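Chitinase (PDB 5GZT) probably hydrolyses chitin and chitodextrins by random internal cleavage of their beta-1,4 N-acetylglucosaminide linkages. Local coordinates at residues B[212-217]-B[240-245]; B[296-301]-B[359-364]. All coordinates share one frame; numbering follows the deposited sequence.

Overall arrangement
Both contacts are buried and apolar, and in each a phenylalanine ring meets aliphatic methyls, yet they join different parts of the fold. Contact 1 packs two sheets of a beta sandwich face to face, with two branched side chains, Ile212 and Leu214, meeting the Phe242 ring from one side. Contact 2, nearer the centre of the chain, lies at the amino-terminal end of two neighbouring strands of the following TIM barrel, where Leu361 touches the edge of Phe301 beside a turn stabilised by an aspartate. The two follow one another in sequence, and strand 264-284, which pairs with sandwich strand 251-261 and barrel strand 303-312, links them. Their segments also touch directly: Lys362 NZ lies 2.8 Å from Pro217 O, a probable hydrogen bond.

Contact 1: residues B[212-217]-B[240-245]; sequences IVLTSP and VTFTSD
Ile212 and Phe242 face each other across a gap of 8.6 Å between their CA atoms, and two residues farther on the CA atoms of Leu214 and Ser244 stand 9.6 Å apart, so the two strand segments advance in the same general direction. This spacing is too wide for backbone pairing. It marks the face-to-face packing of a beta sandwich, in which strand 210-215 pairs with strands 221-225 and 251-261, while strand 239-243 belongs to the four-stranded antiparallel sheet that also holds 197-203.

Ile212 and Leu214, alternate residues of one strand, and Phe242 of the other direct their side chains into the gap, and all three are buried. The tip of Ile212 does the closest work: CD1 lies 3.4 Å from Phe242 CB and equally near CG, a tight fit at the root of the ring. With chi2 at 162° the chain of Ile212 is stretched out, and this carries CD1 across to the opposite sheet. Phe242 has CG anti to the backbone N (chi1 168°), beside its own carbonyl carbon, and the ring slants so that both aliphatic side chains meet it from the same side, Ile212 at its root and Leu214 toward its far end. There Leu214 CD1 lies 4.2 Å from CE2 of Phe242. A flat, broad phenylalanine suits this place because one side chain can meet two branched neighbours, and its ring also meets those of Tyr224 and Phe233.

Where strand 239-243 gives way to loop, the buried residue is a polar one, Ser244: its OG takes the N-H of Leu197 and in turn donates to Asp245 O at 2.6 Å, approaching from above that carbonyl's plane, 36° out of it.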
loop_
_atom_site.group_PDB
_atom_site.type_symbol
_atom_site.label_atom_id
_atom_site.label_comp_id
_atom_site.label_asym_id
_atom_site.label_seq_id
_atom_site.Cartn_x
_atom_site.Cartn_y
_atom_site.Cartn_z
ATOM N N ILE B 212 3.561 0.511 -28.541
ATOM C CA ILE B 212 3.270 -0.026 -27.196
ATOM C C ILE B 212 2.169 0.811 -26.609
ATOM O O ILE B 212 2.295 2.055 -26.619
ATOM C CB ILE B 212 4.499 0.039 -26.271
ATOM C CG1 ILE B 212 5.547 -0.982 -26.722
ATOM C CG2 ILE B 212 4.117 -0.259 -24.815
ATOM C CD1 ILE B 212 6.923 -0.724 -26.172
ATOM N N VAL B 213 1.106 0.151 -26.126
ATOM C CA VAL B 213 0.053 0.857 -25.371
ATOM C C VAL B 213 0.063 0.384 -23.894
ATOM O O VAL B 213 0.078 -0.822 -23.618
ATOM C CB VAL B 213 -1.382 0.788 -26.006
ATOM C CG1 VAL B 213 -2.165 -0.474 -25.624
ATOM C CG2 VAL B 213 -2.221 2.013 -25.599
ATOM N N LEU B 214 0.081 1.345 -22.969
ATOM C CA LEU B 214 0.135 1.075 -21.520
ATOM C C LEU B 214 -1.191 1.469 -20.966
ATOM O O LEU B 214 -1.716 2.538 -21.322
ATOM C CB LEU B 214 1.230 1.917 -20.840
ATOM C CG LEU B 214 2.665 1.616 -21.264
ATOM C CD1 LEU B 214 3.698 2.307 -20.371
ATOM C CD2 LEU B 214 2.895 0.124 -21.303
ATOM N N THR B 215 -1.770 0.603 -20.142
ATOM C CA THR B 215 -2.940 0.987 -19.378
ATOM C C THR B 215 -2.526 1.086 -17.906
ATOM O O THR B 215 -2.110 0.104 -17.320
ATOM C CB THR B 215 -4.064 -0.035 -19.496
ATOM O OG1 THR B 215 -4.302 -0.305 -20.874
ATOM C CG2 THR B 215 -5.344 0.485 -18.841
ATOM N N SER B 216 -2.656 2.287 -17.357
ATOM C CA SER B 216 -2.452 2.574 -15.951
ATOM C C SER B 216 -3.434 1.785 -15.067
ATOM O O SER B 216 -4.401 1.206 -15.568
ATOM C CB SER B 216 -2.515 4.106 -15.700
ATOM O OG SER B 216 -3.799 4.590 -15.351
ATOM N N PRO B 217 -3.159 1.700 -13.751
ATOM C CA PRO B 217 -4.066 0.945 -12.881
ATOM C C PRO B 217 -5.367 1.660 -12.732
ATOM O O PRO B 217 -6.378 1.013 -12.495
ATOM C CB PRO B 217 -3.337 0.912 -11.528
ATOM C CG PRO B 217 -1.898 1.156 -11.864
ATOM C CD PRO B 217 -1.907 2.068 -13.058
ATOM N N VAL B 240 14.807 -5.983 -27.894
ATOM C CA VAL B 240 14.434 -4.564 -27.809
ATOM C C VAL B 240 13.795 -4.334 -26.463
ATOM O O VAL B 240 13.052 -5.167 -25.998
ATOM C CB VAL B 240 13.526 -4.090 -28.968
ATOM C CG1 VAL B 240 12.513 -5.142 -29.330
ATOM C CG2 VAL B 240 12.830 -2.759 -28.659
ATOM N N THR B 241 14.111 -3.206 -25.845
ATOM C CA THR B 241 13.708 -2.921 -24.465
ATOM C C THR B 241 13.057 -1.526 -24.390
ATOM O O THR B 241 13.693 -0.518 -24.732
ATOM C CB THR B 241 14.915 -2.989 -23.494
ATOM O OG1 THR B 241 15.720 -1.819 -23.673
ATOM C CG2 THR B 241 15.766 -4.244 -23.718
ATOM N N PHE B 242 11.790 -1.468 -23.986
ATOM C CA PHE B 242 11.133 -0.190 -23.835
ATOM C C PHE B 242 11.285 0.282 -22.376
ATOM O O PHE B 242 11.224 -0.536 -21.453
ATOM C CB PHE B 242 9.677 -0.294 -24.252
ATOM C CG PHE B 242 8.872 0.893 -23.857
ATOM C CD1 PHE B 242 8.958 2.069 -24.583
ATOM C CD2 PHE B 242 8.065 0.851 -22.726
ATOM C CE1 PHE B 242 8.229 3.186 -24.214
ATOM C CE2 PHE B 242 7.343 1.963 -22.346
ATOM C CZ PHE B 242 7.431 3.136 -23.087
ATOM N N THR B 243 11.467 1.584 -22.177
ATOM C CA THR B 243 11.682 2.124 -20.850
ATOM C C THR B 243 10.872 3.380 -20.665
ATOM O O THR B 243 11.184 4.393 -21.258
ATOM C CB THR B 243 13.184 2.352 -20.599
ATOM O OG1 THR B 243 13.842 1.077 -20.569
ATOM C CG2 THR B 243 13.455 3.087 -19.276
ATOM N N SER B 244 9.842 3.293 -19.807
ATOM C CA SER B 244 8.895 4.370 -19.517
ATOM C C SER B 244 9.564 5.473 -18.810
ATOM O O SER B 244 10.700 5.346 -18.382
ATOM C CB SER B 244 7.778 3.877 -18.578
ATOM O OG SER B 244 8.222 3.920 -17.210
ATOM N N ASP B 245 8.812 6.525 -18.592
ATOM C CA ASP B 245 9.240 7.598 -17.734
ATOM C C ASP B 245 9.193 7.119 -16.294
ATOM O O ASP B 245 8.456 6.187 -15.949
ATOM C CB ASP B 245 8.314 8.817 -17.818
ATOM C CG ASP B 245 8.373 9.533 -19.163
ATOM O OD1 ASP B 245 9.471 9.644 -19.763
ATOM O OD2 ASP B 245 7.303 10.005 -19.586
#

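Contact 2: residues B[296-301]-B[359-364]; sequences VDATKF and PNLKVL
In the TIM barrel of the family 18 glycosyl hydrolase fold, Leu361 lies just ahead of strand 362-368 and packs on Phe301 and Ala298, which precede the neighbouring parallel strand 303-312. The contact thus lies at the amino-terminal end of these strands, whereas in TIM barrels the active site is at the carboxy-terminal end.

Leu361 serves both partners by spreading its two methyls. CD1 meets the edge of the Phe301 ring near its plane, 3.6 Å from CE1, while CD2 lies 4.1 Å from Ala298 CB. Phe301 has CG between its backbone N and carbonyl carbon (chi1 50°), which folds the ring back over its own segment, so that Ala298 CA sits 3.6 Å above one face, toward the rim. Tyr625 adds an edge-to-face ring contact with Phe301.

The short 3-10 turn carrying Ala298 is shaped by an Asx turn: Asp297 OD1 accepts from Thr299 N at 3.1 Å and from Thr299 OG1 at 2.6 Å, both from the same face of the carboxylate.

Small alanine, branched leucine and flat phenylalanine fit this wholly apolar contact: it relies on shape and probably on exclusion of water, while the backbone beside it is held by polar bonds such as Ala298 O with Asn358 ND2.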
loop_
_atom_site.group_PDB
_atom_site.type_symbol
_atom_site.label_atom_id
_atom_site.label_comp_id
_atom_site.label_asym_id
_atom_site.label_seq_id
_atom_site.Cartn_x
_atom_site.Cartn_y
_atom_site.Cartn_z
ATOM N N VAL B 296 -8.549 9.405 8.352
ATOM C CA VAL B 296 -7.888 8.564 7.360
ATOM C C VAL B 296 -7.373 9.567 6.337
ATOM O O VAL B 296 -8.138 10.399 5.808
ATOM C CB VAL B 296 -8.852 7.510 6.740
ATOM C CG1 VAL B 296 -8.117 6.523 5.830
ATOM C CG2 VAL B 296 -9.578 6.699 7.790
ATOM N N ASP B 297 -6.060 9.590 6.144
ATOM C CA ASP B 297 -5.467 10.351 5.081
ATOM C C ASP B 297 -4.980 9.367 4.056
ATOM O O ASP B 297 -3.857 8.850 4.116
ATOM C CB ASP B 297 -4.390 11.225 5.674
ATOM C CG ASP B 297 -3.565 11.968 4.620
ATOM O OD1 ASP B 297 -3.946 12.010 3.415
ATOM O OD2 ASP B 297 -2.513 12.460 5.061
ATOM N N ALA B 298 -5.860 9.079 3.103
ATOM C CA ALA B 298 -5.576 8.141 2.032
ATOM C C ALA B 298 -4.577 8.624 1.018
ATOM O O ALA B 298 -4.172 7.830 0.185
ATOM C CB ALA B 298 -6.859 7.692 1.347
ATOM N N THR B 299 -4.065 9.856 1.132
ATOM C CA THR B 299 -2.888 10.240 0.314
ATOM C C THR B 299 -1.644 9.444 0.652
ATOM O O THR B 299 -0.723 9.444 -0.108
ATOM C CB THR B 299 -2.556 11.744 0.347
ATOM O OG1 THR B 299 -2.063 12.157 1.637
ATOM C CG2 THR B 299 -3.809 12.608 -0.005
ATOM N N LYS B 300 -1.607 8.764 1.784
ATOM C CA LYS B 300 -0.397 8.048 2.221
ATOM C C LYS B 300 -0.353 6.554 1.898
ATOM O O LYS B 300 0.595 5.828 2.301
ATOM C CB LYS B 300 -0.257 8.257 3.698
ATOM C CG LYS B 300 -0.325 9.705 4.115
ATOM C CD LYS B 300 0.797 10.490 3.477
ATOM C CE LYS B 300 0.621 11.960 3.791
ATOM N NZ LYS B 300 1.975 12.503 3.825
ATOM N N PHE B 301 -1.344 6.083 1.155
ATOM C CA PHE B 301 -1.304 4.704 0.764
ATOM C C PHE B 301 -1.940 4.555 -0.584
ATOM O O PHE B 301 -2.590 5.474 -1.054
ATOM C CB PHE B 301 -1.948 3.782 1.807
ATOM C CG PHE B 301 -3.325 4.179 2.287
ATOM C CD1 PHE B 301 -4.461 3.952 1.513
ATOM C CD2 PHE B 301 -3.513 4.631 3.590
ATOM C CE1 PHE B 301 -5.735 4.294 1.999
ATOM C CE2 PHE B 301 -4.746 4.989 4.093
ATOM C CZ PHE B 301 -5.883 4.820 3.303
ATOM N N PRO B 359 -7.578 9.976 -5.883
ATOM C CA PRO B 359 -8.277 9.336 -7.028
ATOM C C PRO B 359 -7.617 8.045 -7.500
ATOM O O PRO B 359 -8.301 7.216 -8.074
ATOM C CB PRO B 359 -8.231 10.408 -8.150
ATOM C CG PRO B 359 -7.988 11.707 -7.439
ATOM C CD PRO B 359 -7.184 11.369 -6.194
ATOM N N ASN B 360 -6.322 7.840 -7.242
ATOM C CA ASN B 360 -5.690 6.548 -7.579
ATOM C C ASN B 360 -5.927 5.412 -6.630
ATOM O O ASN B 360 -5.461 4.280 -6.888
ATOM C CB ASN B 360 -4.194 6.723 -7.702
ATOM C CG ASN B 360 -3.830 7.355 -9.004
ATOM O OD1 ASN B 360 -3.795 6.694 -10.038
ATOM N ND2 ASN B 360 -3.624 8.631 -8.976
ATOM N N LEU B 361 -6.582 5.708 -5.506
ATOM C CA LEU B 361 -6.761 4.741 -4.416
ATOM C C LEU B 361 -7.561 3.590 -4.900
ATOM O O LEU B 361 -8.611 3.838 -5.474
ATOM C CB LEU B 361 -7.494 5.385 -3.235
ATOM C CG LEU B 361 -7.911 4.394 -2.126
ATOM C CD1 LEU B 361 -6.644 3.894 -1.415
ATOM C CD2 LEU B 361 -8.869 5.096 -1.159
ATOM N N LYS B 362 -7.058 2.363 -4.733
ATOM C CA LYS B 362 -7.838 1.131 -4.883
ATOM C C LYS B 362 -8.361 0.615 -3.533
ATOM O O LYS B 362 -7.640 0.662 -2.522
ATOM C CB LYS B 362 -7.048 0.030 -5.596
ATOM C CG LYS B 362 -7.120 0.210 -7.114
ATOM C CD LYS B 362 -6.135 -0.630 -7.890
ATOM C CE LYS B 362 -5.994 -0.069 -9.320
ATOM N NZ LYS B 362 -7.190 -0.334 -10.155
ATOM N N VAL B 363 -9.617 0.155 -3.512
ATOM C CA VAL B 363 -10.196 -0.413 -2.326
ATOM C C VAL B 363 -10.564 -1.819 -2.599
ATOM O O VAL B 363 -11.341 -2.050 -3.495
ATOM C CB VAL B 363 -11.445 0.356 -1.844
ATOM C CG1 VAL B 363 -11.966 -0.262 -0.547
ATOM C CG2 VAL B 363 -11.187 1.855 -1.637
ATOM N N LEU B 364 -10.058 -2.777 -1.824
ATOM C CA LEU B 364 -10.414 -4.162 -1.998
ATOM C C LEU B 364 -11.113 -4.727 -0.806
ATOM O O LEU B 364 -10.955 -4.229 0.296
ATOM C CB LEU B 364 -9.206 -5.012 -2.280
ATOM C CG LEU B 364 -8.476 -4.882 -3.656
ATOM C CD1 LEU B 364 -7.687 -3.596 -3.830
ATOM C CD2 LEU B 364 -7.546 -6.050 -3.798
#